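Local coordinates for protein putative peptidyl-arginine deiminase (PDB 1XKN) that probably deiminates guanidino groups, acting as an agmatine deiminase or a protein-arginine deiminase, and holds a sodium ion in the crystal, at residues 87-91 / 136-140; 94-100 / 338-343; 115-120 / 133-137. All coordinates share one frame; numbering follows the deposited sequence.

Contact 1. Residues 87-91 / 136-140; sequences RIPTN and VPERV
Arg139 reaches from its helix across Ile88 and Pro89, and the two residues meet it in different ways. Ile88 lies antiparallel to the arginine side chain, the two sliding past each other in opposite directions, with Ile88 CG2 3.6 Å from Arg139 CD and close to the plane of the guanidinium at its edge. With CG1 beside the backbone N of Ile88 (chi1 -66°), the CG2 methyl falls anti to that N, while CG1 carries CD1 to the next helix residue, 4.1 Å from Val140 CG2. Pro89 instead crosses the arginine at about a right angle, and its CG packs tightly on the polar end of that chain, 3.2 Å from Arg139 NE. The chain of Arg139 is extended from CG to NE, which lets its aliphatic part cover Ile88 before the guanidinium comes to the proline ring.

Guanidino-group modifying enzymes share an alpha/beta propeller, and here the loop leaving strand 83-87, an outermost strand of its sheet, is packed on helix 131-144, whose other side rests on strand 110-119 of a second sheet. Asn56 of strand 52-57 also touches Ile88, Thr90 and Val136.

A bridging water adds a polar link: it accepts from Arg139 NE at 2.7 Å and donates to Pro89 O, also at 2.7 Å. Arg139 NH2 has a further long, weak ion pair with Asp132. Farther along the loop, Thr90 CG2 meets Val136 CG2 at 4.1 Å, the two short side chains set at a slant to each other.

Contact 2. Residues 94-100 / 338-343; sequences WCRDHGP and HCVTHE
Arg96, in the short helix 95-98, is enclosed by the type I turn His338-Thr341 and the two residues that follow it, in what is probably the alpha/beta propeller of guanidino-group modifying enzymes; the centre of the contact lies about 5 Å from the centre of the chain. Stacking sets the plane of its guanidinium. His338 lies flat on one face, planes 5° apart and centres 3.7 Å apart; His342 stacks more loosely on the opposite face, tilted by 24°. The bends at chi2 and chi3 curl the arginine back between them.

Hydrogen bonds then fix its rotation in that plane. Arg96 NE gives a nearly straight bond to His338 O (2.9 Å), and NH1 donates to Thr341 OG1, a hydroxyl also bonded to Ile337 O. Glu343 supplies the salt bridge: Glu343 OE1 takes Arg96 NH2 on its syn side at 2.8 Å. A weak second bond reaches the same oxygen from NH1. Arg96 N also donates to Cys339 O (3.0 Å). His338 is itself held by Glu11 and Asp219.

Apolar side chains meet at the other end of the contact, where Trp94, at the N-cap position, puts CZ3 3.5 Å from Val340 CG1 and CE3 against Cys339 CB.

Around His342, ND1 donates in the ring plane to Glu343 O, and Pro100 O sits over the face turned from Arg96, 3.0 Å from His342 CE1.

Contact 3. Residues 115-120 / 133-137; sequences IMNWEY and DNAVP. With NA (sodium ion), chain B.
Asn134 and the strand residues Asn117 and Trp118 close round a sodium ion that joins helix to strand. Asn134 binds it twice, through the backbone O at 2.5 Å and the side-chain OD1 at 2.6 Å; with CG anti to the backbone N (chi1 -159°) and therefore beside the carbonyl carbon, both oxygens can face the metal. Asn117 OD1 and Trp118 O come from the strand, and two waters bring the ligands to six.

Strand 110-119 and helix 131-144 pack nearly antiparallel here, at 162° between the short segments' directions, linked by a connection that includes the short helix 122-125, with the sodium set between the two elements.

The second shell holds the amide of Asn134 still. Tyr120 N donates to OD1 at 2.8 Å from above the carbonyl plane, so this oxygen serves metal and backbone together. On the other side of the amide, ND2 gives an almost straight bond to Glu119 OE1 (3.0 Å), which it meets from above the carboxylate plane. Glu119 OE2 accepts from one metal-bound water, which in turn accepts from Asn117 ND2; that nitrogen is also bonded to Ser150. Pro137 CB packs 3.4 Å from Asn117 OD1, and beyond it Ile115 CG2 touches Pro137 CB.

From the N terminus, residues 87-91 leave strand 83-87 and are met by 136-140 after 44 intervening residues, which closes contact 1. Residues 94-100 begin within that loop but find their partner only at 338-343, so contacts 1 and 2 cross. Only twelve residues separate the segments of contact 3, which falls inside the long loop of contact 2; it ends on the same helix as contact 1, sharing Val136 and Pro137. Helix 131-144 thus joins strand 110-119 to the loop after strand 83-87, while contact 2 brings in the C-terminal strand 342-345. Pro137 packs on His98 between contacts 2 and 3, and Asp133 OD1 accepts from Asn91 N between contacts 1 and 3.

Contact 1. Residues 87-91 / 136-140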
loop_
_atom_site.group_PDB
_atom_site.type_symbol
_atom_site.label_atom_id
_atom_site.label_comp_id
_atom_site.label_asym_id
_atom_site.label_seq_id
_atom_site.Cartn_x
_atom_site.Cartn_y
_atom_site.Cartn_z
ATOM N N ARG A 87 8.794 11.665 -15.543
ATOM C CA ARG A 87 9.144 10.714 -16.581
ATOM C C ARG A 87 10.004 9.661 -15.905
ATOM O O ARG A 87 11.226 9.799 -15.814
ATOM C CB ARG A 87 9.928 11.396 -17.708
ATOM C CG ARG A 87 10.283 10.444 -18.841
ATOM C CD ARG A 87 11.086 11.119 -19.946
ATOM N NE ARG A 87 10.268 12.003 -20.772
ATOM C CZ ARG A 87 10.684 12.548 -21.913
ATOM N NH1 ARG A 87 11.906 12.298 -22.362
ATOM N NH2 ARG A 87 9.875 13.336 -22.607
ATOM N N ILE A 88 9.344 8.627 -15.396
ATOM C CA ILE A 88 10.002 7.527 -14.709
ATOM C C ILE A 88 9.381 6.234 -15.228
ATOM O O ILE A 88 8.198 5.967 -15.004
ATOM C CB ILE A 88 9.801 7.631 -13.178
ATOM C CG1 ILE A 88 10.512 8.879 -12.641
ATOM C CG2 ILE A 88 10.343 6.381 -12.493
ATOM C CD1 ILE A 88 10.479 9.011 -11.125
ATOM N N PRO A 89 10.174 5.415 -15.937
ATOM C CA PRO A 89 9.667 4.154 -16.481
ATOM C C PRO A 89 9.202 3.157 -15.429
ATOM O O PRO A 89 9.787 3.049 -14.350
ATOM C CB PRO A 89 10.849 3.631 -17.293
ATOM C CG PRO A 89 12.023 4.138 -16.536
ATOM C CD PRO A 89 11.614 5.559 -16.208
ATOM N N THR A 90 8.137 2.438 -15.759
ATOM C CA THR A 90 7.587 1.429 -14.870
ATOM C C THR A 90 7.137 0.253 -15.727
ATOM O O THR A 90 6.868 0.411 -16.921
ATOM C CB THR A 90 6.355 1.950 -14.088
ATOM O OG1 THR A 90 5.260 2.159 -14.991
ATOM C CG2 THR A 90 6.683 3.261 -13.387
ATOM N N ASN A 91 7.077 -0.925 -15.121
ATOM C CA ASN A 91 6.625 -2.115 -15.828
ATOM C C ASN A 91 5.169 -2.359 -15.465
ATOM O O ASN A 91 4.367 -2.735 -16.320
ATOM C CB ASN A 91 7.470 -3.332 -15.448
ATOM C CG ASN A 91 8.929 -3.170 -15.831
ATOM O OD1 ASN A 91 9.788 -2.979 -14.975
ATOM N ND2 ASN A 91 9.212 -3.235 -17.131
ATOM N N VAL A 136 12.315 2.163 -9.716
ATOM C CA VAL A 136 11.490 3.311 -9.347
ATOM C C VAL A 136 11.997 4.090 -8.126
ATOM O O VAL A 136 12.102 5.311 -8.176
ATOM C CB VAL A 136 10.017 2.890 -9.127
ATOM C CG1 VAL A 136 9.212 4.059 -8.570
ATOM C CG2 VAL A 136 9.414 2.435 -10.455
ATOM N N PRO A 137 12.321 3.399 -7.019
ATOM C CA PRO A 137 12.808 4.130 -5.844
ATOM C C PRO A 137 14.027 5.006 -6.137
ATOM O O PRO A 137 14.133 6.126 -5.629
ATOM C CB PRO A 137 13.118 3.016 -4.850
ATOM C CG PRO A 137 12.096 1.970 -5.205
ATOM C CD PRO A 137 12.167 1.966 -6.716
ATOM N N GLU A 138 14.940 4.501 -6.960
ATOM C CA GLU A 138 16.146 5.253 -7.301
ATOM C C GLU A 138 15.846 6.470 -8.168
ATOM O O GLU A 138 16.442 7.530 -7.984
ATOM C CB GLU A 138 17.161 4.351 -8.013
ATOM C CG GLU A 138 18.534 5.002 -8.115
ATOM C CD GLU A 138 19.615 4.065 -8.605
ATOM O OE1 GLU A 138 20.806 4.398 -8.413
ATOM O OE2 GLU A 138 19.288 3.008 -9.192
ATOM N N ARG A 139 14.929 6.321 -9.117
ATOM C CA ARG A 139 14.581 7.437 -9.982
ATOM C C ARG A 139 13.792 8.482 -9.191
ATOM O O ARG A 139 13.904 9.680 -9.452
ATOM C CB ARG A 139 13.784 6.948 -11.194
ATOM C CG ARG A 139 14.529 5.930 -12.075
ATOM C CD ARG A 139 13.799 5.763 -13.408
ATOM N NE ARG A 139 14.088 4.511 -14.115
ATOM C CZ ARG A 139 15.219 4.236 -14.757
ATOM N NH1 ARG A 139 16.206 5.121 -14.791
ATOM N NH2 ARG A 139 15.350 3.081 -15.398
ATOM N N VAL A 140 13.005 8.037 -8.214
ATOM C CA VAL A 140 12.247 8.971 -7.388
ATOM C C VAL A 140 13.251 9.746 -6.532
ATOM O O VAL A 140 13.185 10.971 -6.443
ATOM C CB VAL A 140 11.239 8.237 -6.469
ATOM C CG1 VAL A 140 10.613 9.219 -5.483
ATOM C CG2 VAL A 140 10.150 7.590 -7.313
HETATM O O HOH W 1 12.137 3.103 -12.995
#

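Contact 2. Residues 94-100 / 338-343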
loop_
_atom_site.group_PDB
_atom_site.type_symbol
_atom_site.label_atom_id
_atom_site.label_comp_id
_atom_site.label_asym_id
_atom_site.label_seq_id
_atom_site.Cartn_x
_atom_site.Cartn_y
_atom_site.Cartn_z
ATOM N N TRP A 94 1.842 -1.197 -9.671
ATOM C CA TRP A 94 1.822 -1.496 -8.242
ATOM C C TRP A 94 2.849 -0.694 -7.444
ATOM O O TRP A 94 3.794 -1.244 -6.863
ATOM C CB TRP A 94 2.023 -2.996 -8.049
ATOM C CG TRP A 94 1.163 -3.798 -8.992
ATOM C CD1 TRP A 94 1.587 -4.735 -9.890
ATOM C CD2 TRP A 94 -0.263 -3.706 -9.156
ATOM N NE1 TRP A 94 0.520 -5.228 -10.603
ATOM C CE2 TRP A 94 -0.625 -4.615 -10.174
ATOM C CE3 TRP A 94 -1.266 -2.942 -8.542
ATOM C CZ2 TRP A 94 -1.949 -4.784 -10.593
ATOM C CZ3 TRP A 94 -2.589 -3.111 -8.959
ATOM C CH2 TRP A 94 -2.915 -4.028 -9.978
ATOM N N CYS A 95 2.627 0.615 -7.407
ATOM C CA CYS A 95 3.510 1.548 -6.715
ATOM C C CYS A 95 3.688 1.216 -5.233
ATOM O O CYS A 95 4.707 1.552 -4.634
ATOM C CB CYS A 95 2.973 2.976 -6.876
ATOM S SG CYS A 95 4.214 4.262 -6.593
ATOM N N ARG A 96 2.695 0.567 -4.635
ATOM C CA ARG A 96 2.785 0.201 -3.226
ATOM C C ARG A 96 3.931 -0.783 -3.012
ATOM O O ARG A 96 4.676 -0.686 -2.035
ATOM C CB ARG A 96 1.475 -0.448 -2.763
ATOM C CG ARG A 96 1.532 -1.073 -1.370
ATOM C CD ARG A 96 1.818 -0.026 -0.309
ATOM N NE ARG A 96 0.872 1.083 -0.396
ATOM C CZ ARG A 96 0.933 2.177 0.354
ATOM N NH1 ARG A 96 0.036 3.143 0.194
ATOM N NH2 ARG A 96 1.891 2.307 1.262
ATOM N N ASP A 97 4.070 -1.719 -3.945
ATOM C CA ASP A 97 5.087 -2.760 -3.846
ATOM C C ASP A 97 6.476 -2.429 -4.400
ATOM O O ASP A 97 7.477 -2.869 -3.835
ATOM C CB ASP A 97 4.546 -4.037 -4.494
ATOM C CG ASP A 97 3.306 -4.557 -3.789
ATOM O OD1 ASP A 97 2.616 -5.423 -4.360
ATOM O OD2 ASP A 97 3.031 -4.106 -2.654
ATOM N N HIS A 98 6.545 -1.661 -5.486
ATOM C CA HIS A 98 7.836 -1.311 -6.080
ATOM C C HIS A 98 8.223 0.138 -5.779
ATOM O O HIS A 98 9.370 0.544 -5.987
ATOM C CB HIS A 98 7.804 -1.548 -7.607
ATOM C CG HIS A 98 6.935 -0.588 -8.368
ATOM N ND1 HIS A 98 5.928 -1.003 -9.214
ATOM C CD2 HIS A 98 6.952 0.765 -8.442
ATOM C CE1 HIS A 98 5.364 0.052 -9.777
ATOM N NE2 HIS A 98 5.967 1.137 -9.326
ATOM N N GLY A 99 7.256 0.895 -5.268
ATOM C CA GLY A 99 7.443 2.311 -4.969
ATOM C C GLY A 99 8.383 2.731 -3.852
ATOM O O GLY A 99 8.885 1.902 -3.097
ATOM N N PRO A 100 8.607 4.048 -3.707
ATOM C CA PRO A 100 9.496 4.612 -2.687
ATOM C C PRO A 100 9.076 4.446 -1.229
ATOM O O PRO A 100 8.101 5.041 -0.774
ATOM C CB PRO A 100 9.597 6.079 -3.099
ATOM C CG PRO A 100 8.230 6.362 -3.607
ATOM C CD PRO A 100 7.917 5.125 -4.445
ATOM N N HIS A 338 -4.855 0.525 -2.269
ATOM C CA HIS A 338 -3.612 0.510 -1.501
ATOM C C HIS A 338 -2.439 0.029 -2.346
ATOM O O HIS A 338 -1.321 0.534 -2.223
ATOM C CB HIS A 338 -3.737 -0.370 -0.254
ATOM C CG HIS A 338 -2.672 -0.110 0.765
ATOM N ND1 HIS A 338 -1.689 -1.027 1.076
ATOM C CD2 HIS A 338 -2.411 0.986 1.514
ATOM C CE1 HIS A 338 -0.871 -0.504 1.972
ATOM N NE2 HIS A 338 -1.287 0.716 2.254
ATOM N N CYS A 339 -2.700 -0.939 -3.219
ATOM C CA CYS A 339 -1.663 -1.502 -4.076
ATOM C C CYS A 339 -1.098 -0.530 -5.106
ATOM O O CYS A 339 0.063 -0.640 -5.486
ATOM C CB CYS A 339 -2.198 -2.736 -4.808
ATOM S SG CYS A 339 -2.604 -4.132 -3.747
ATOM N N VAL A 340 -1.906 0.421 -5.560
ATOM C CA VAL A 340 -1.434 1.357 -6.577
ATOM C C VAL A 340 -0.930 2.691 -6.036
ATOM O O VAL A 340 -0.599 3.597 -6.802
ATOM C CB VAL A 340 -2.533 1.621 -7.641
ATOM C CG1 VAL A 340 -2.909 0.315 -8.317
ATOM C CG2 VAL A 340 -3.758 2.267 -6.998
ATOM N N THR A 341 -0.847 2.803 -4.718
ATOM C CA THR A 341 -0.397 4.041 -4.093
ATOM C C THR A 341 0.784 3.845 -3.158
ATOM O O THR A 341 1.095 2.730 -2.754
ATOM C CB THR A 341 -1.521 4.643 -3.230
ATOM O OG1 THR A 341 -1.916 3.681 -2.238
ATOM C CG2 THR A 341 -2.727 4.992 -4.077
ATOM N N HIS A 342 1.459 4.944 -2.849
ATOM C CA HIS A 342 2.526 4.932 -1.864
ATOM C C HIS A 342 2.689 6.345 -1.374
ATOM O O HIS A 342 2.971 7.268 -2.140
ATOM C CB HIS A 342 3.864 4.412 -2.384
ATOM C CG HIS A 342 4.730 3.864 -1.294
ATOM N ND1 HIS A 342 5.120 4.615 -0.205
ATOM C CD2 HIS A 342 5.185 2.610 -1.068
ATOM C CE1 HIS A 342 5.772 3.843 0.648
ATOM N NE2 HIS A 342 5.823 2.622 0.148
ATOM N N GLU A 343 2.483 6.512 -0.080
ATOM C CA GLU A 343 2.595 7.819 0.511
ATOM C C GLU A 343 4.035 8.288 0.589
ATOM O O GLU A 343 4.978 7.496 0.523
ATOM C CB GLU A 343 1.992 7.809 1.923
ATOM C CG GLU A 343 2.795 7.019 2.966
ATOM C CD GLU A 343 2.551 5.519 2.927
ATOM O OE1 GLU A 343 1.859 5.030 2.010
ATOM O OE2 GLU A 343 3.062 4.813 3.826
#

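Contact 3. Residues 115-120 / 133-137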
loop_
_atom_site.group_PDB
_atom_site.type_symbol
_atom_site.label_atom_id
_atom_site.label_comp_id
_atom_site.label_asym_id
_atom_site.label_seq_id
_atom_site.Cartn_x
_atom_site.Cartn_y
_atom_site.Cartn_z
ATOM N N ILE A 115 15.145 7.347 0.981
ATOM C CA ILE A 115 14.309 6.299 0.418
ATOM C C ILE A 115 14.997 4.971 0.683
ATOM O O ILE A 115 16.161 4.786 0.336
ATOM C CB ILE A 115 14.094 6.507 -1.093
ATOM C CG1 ILE A 115 13.164 7.710 -1.302
ATOM C CG2 ILE A 115 13.515 5.235 -1.727
ATOM C CD1 ILE A 115 12.916 8.073 -2.748
HETATM N N MSE A 116 14.269 4.064 1.327
HETATM C CA MSE A 116 14.785 2.747 1.660
HETATM C C MSE A 116 14.399 1.831 0.509
HETATM O O MSE A 116 13.247 1.415 0.375
HETATM C CB MSE A 116 14.180 2.268 2.987
HETATM C CG MSE A 116 14.751 0.953 3.519
HETATM SE SE MSE A 116 16.685 1.010 3.706
HETATM C CE MSE A 116 16.766 2.396 5.060
ATOM N N ASN A 117 15.387 1.544 -0.330
ATOM C CA ASN A 117 15.208 0.726 -1.515
ATOM C C ASN A 117 15.315 -0.779 -1.283
ATOM O O ASN A 117 16.405 -1.305 -1.047
ATOM C CB ASN A 117 16.236 1.168 -2.556
ATOM C CG ASN A 117 16.132 0.396 -3.836
ATOM O OD1 ASN A 117 15.058 0.306 -4.424
ATOM N ND2 ASN A 117 17.249 -0.158 -4.291
ATOM N N TRP A 118 14.179 -1.472 -1.337
ATOM C CA TRP A 118 14.166 -2.927 -1.173
ATOM C C TRP A 118 14.141 -3.493 -2.580
ATOM O O TRP A 118 13.921 -2.757 -3.527
ATOM C CB TRP A 118 12.905 -3.403 -0.440
ATOM C CG TRP A 118 12.761 -2.849 0.936
ATOM C CD1 TRP A 118 12.200 -1.656 1.284
ATOM C CD2 TRP A 118 13.250 -3.432 2.150
ATOM N NE1 TRP A 118 12.312 -1.455 2.635
ATOM C CE2 TRP A 118 12.956 -2.527 3.193
ATOM C CE3 TRP A 118 13.912 -4.629 2.456
ATOM C CZ2 TRP A 118 13.304 -2.780 4.527
ATOM C CZ3 TRP A 118 14.258 -4.880 3.783
ATOM C CH2 TRP A 118 13.954 -3.957 4.799
ATOM N N GLU A 119 14.365 -4.790 -2.726
ATOM C CA GLU A 119 14.322 -5.388 -4.049
ATOM C C GLU A 119 12.893 -5.775 -4.395
ATOM O O GLU A 119 12.073 -6.022 -3.513
ATOM C CB GLU A 119 15.224 -6.621 -4.111
ATOM C CG GLU A 119 16.696 -6.288 -4.057
ATOM C CD GLU A 119 17.119 -5.394 -5.203
ATOM O OE1 GLU A 119 17.087 -5.857 -6.364
ATOM O OE2 GLU A 119 17.482 -4.225 -4.946
ATOM N N TYR A 120 12.604 -5.815 -5.689
ATOM C CA TYR A 120 11.286 -6.181 -6.181
ATOM C C TYR A 120 11.478 -7.280 -7.214
ATOM O O TYR A 120 12.399 -7.206 -8.037
ATOM C CB TYR A 120 10.610 -4.974 -6.842
ATOM C CG TYR A 120 9.221 -5.241 -7.385
ATOM C CD1 TYR A 120 8.151 -5.486 -6.527
ATOM C CD2 TYR A 120 8.969 -5.223 -8.760
ATOM C CE1 TYR A 120 6.864 -5.706 -7.018
ATOM C CE2 TYR A 120 7.682 -5.443 -9.263
ATOM C CZ TYR A 120 6.635 -5.681 -8.382
ATOM O OH TYR A 120 5.360 -5.890 -8.863
ATOM N N ASP A 133 10.433 -1.332 -12.596
ATOM C CA ASP A 133 9.715 -1.222 -11.323
ATOM C C ASP A 133 10.730 -1.210 -10.188
ATOM O O ASP A 133 10.628 -0.418 -9.254
ATOM C CB ASP A 133 8.778 -2.411 -11.089
ATOM C CG ASP A 133 7.612 -2.438 -12.037
ATOM O OD1 ASP A 133 7.198 -1.360 -12.514
ATOM O OD2 ASP A 133 7.092 -3.546 -12.288
ATOM N N ASN A 134 11.705 -2.109 -10.275
ATOM C CA ASN A 134 12.738 -2.231 -9.253
ATOM C C ASN A 134 13.566 -0.949 -9.159
ATOM O O ASN A 134 14.108 -0.631 -8.104
ATOM C CB ASN A 134 13.627 -3.442 -9.578
ATOM C CG ASN A 134 14.383 -3.967 -8.369
ATOM O OD1 ASN A 134 13.918 -3.870 -7.238
ATOM N ND2 ASN A 134 15.548 -4.556 -8.612
ATOM N N ALA A 135 13.641 -0.195 -10.252
ATOM C CA ALA A 135 14.415 1.046 -10.278
ATOM C C ALA A 135 13.630 2.291 -9.864
ATOM O O ALA A 135 14.214 3.359 -9.678
ATOM C CB ALA A 135 15.007 1.254 -11.678
ATOM N N VAL A 136 12.315 2.163 -9.716
ATOM C CA VAL A 136 11.490 3.311 -9.347
ATOM C C VAL A 136 11.997 4.090 -8.126
ATOM O O VAL A 136 12.102 5.311 -8.176
ATOM C CB VAL A 136 10.017 2.890 -9.127
ATOM C CG1 VAL A 136 9.212 4.059 -8.570
ATOM C CG2 VAL A 136 9.414 2.435 -10.455
ATOM N N PRO A 137 12.321 3.399 -7.019
ATOM C CA PRO A 137 12.808 4.130 -5.844
ATOM C C PRO A 137 14.027 5.006 -6.137
ATOM O O PRO A 137 14.133 6.126 -5.629
ATOM C CB PRO A 137 13.118 3.016 -4.850
ATOM C CG PRO A 137 12.096 1.970 -5.205
ATOM C CD PRO A 137 12.167 1.966 -6.716
HETATM NA NA NA B . 14.047 -1.700 -5.785
HETATM O O HOH W 2 15.522 1.432 -6.996
HETATM O O HOH W 3 16.655 -2.022 -6.438
HETATM O O HOH W 4 11.475 -1.433 -5.354
#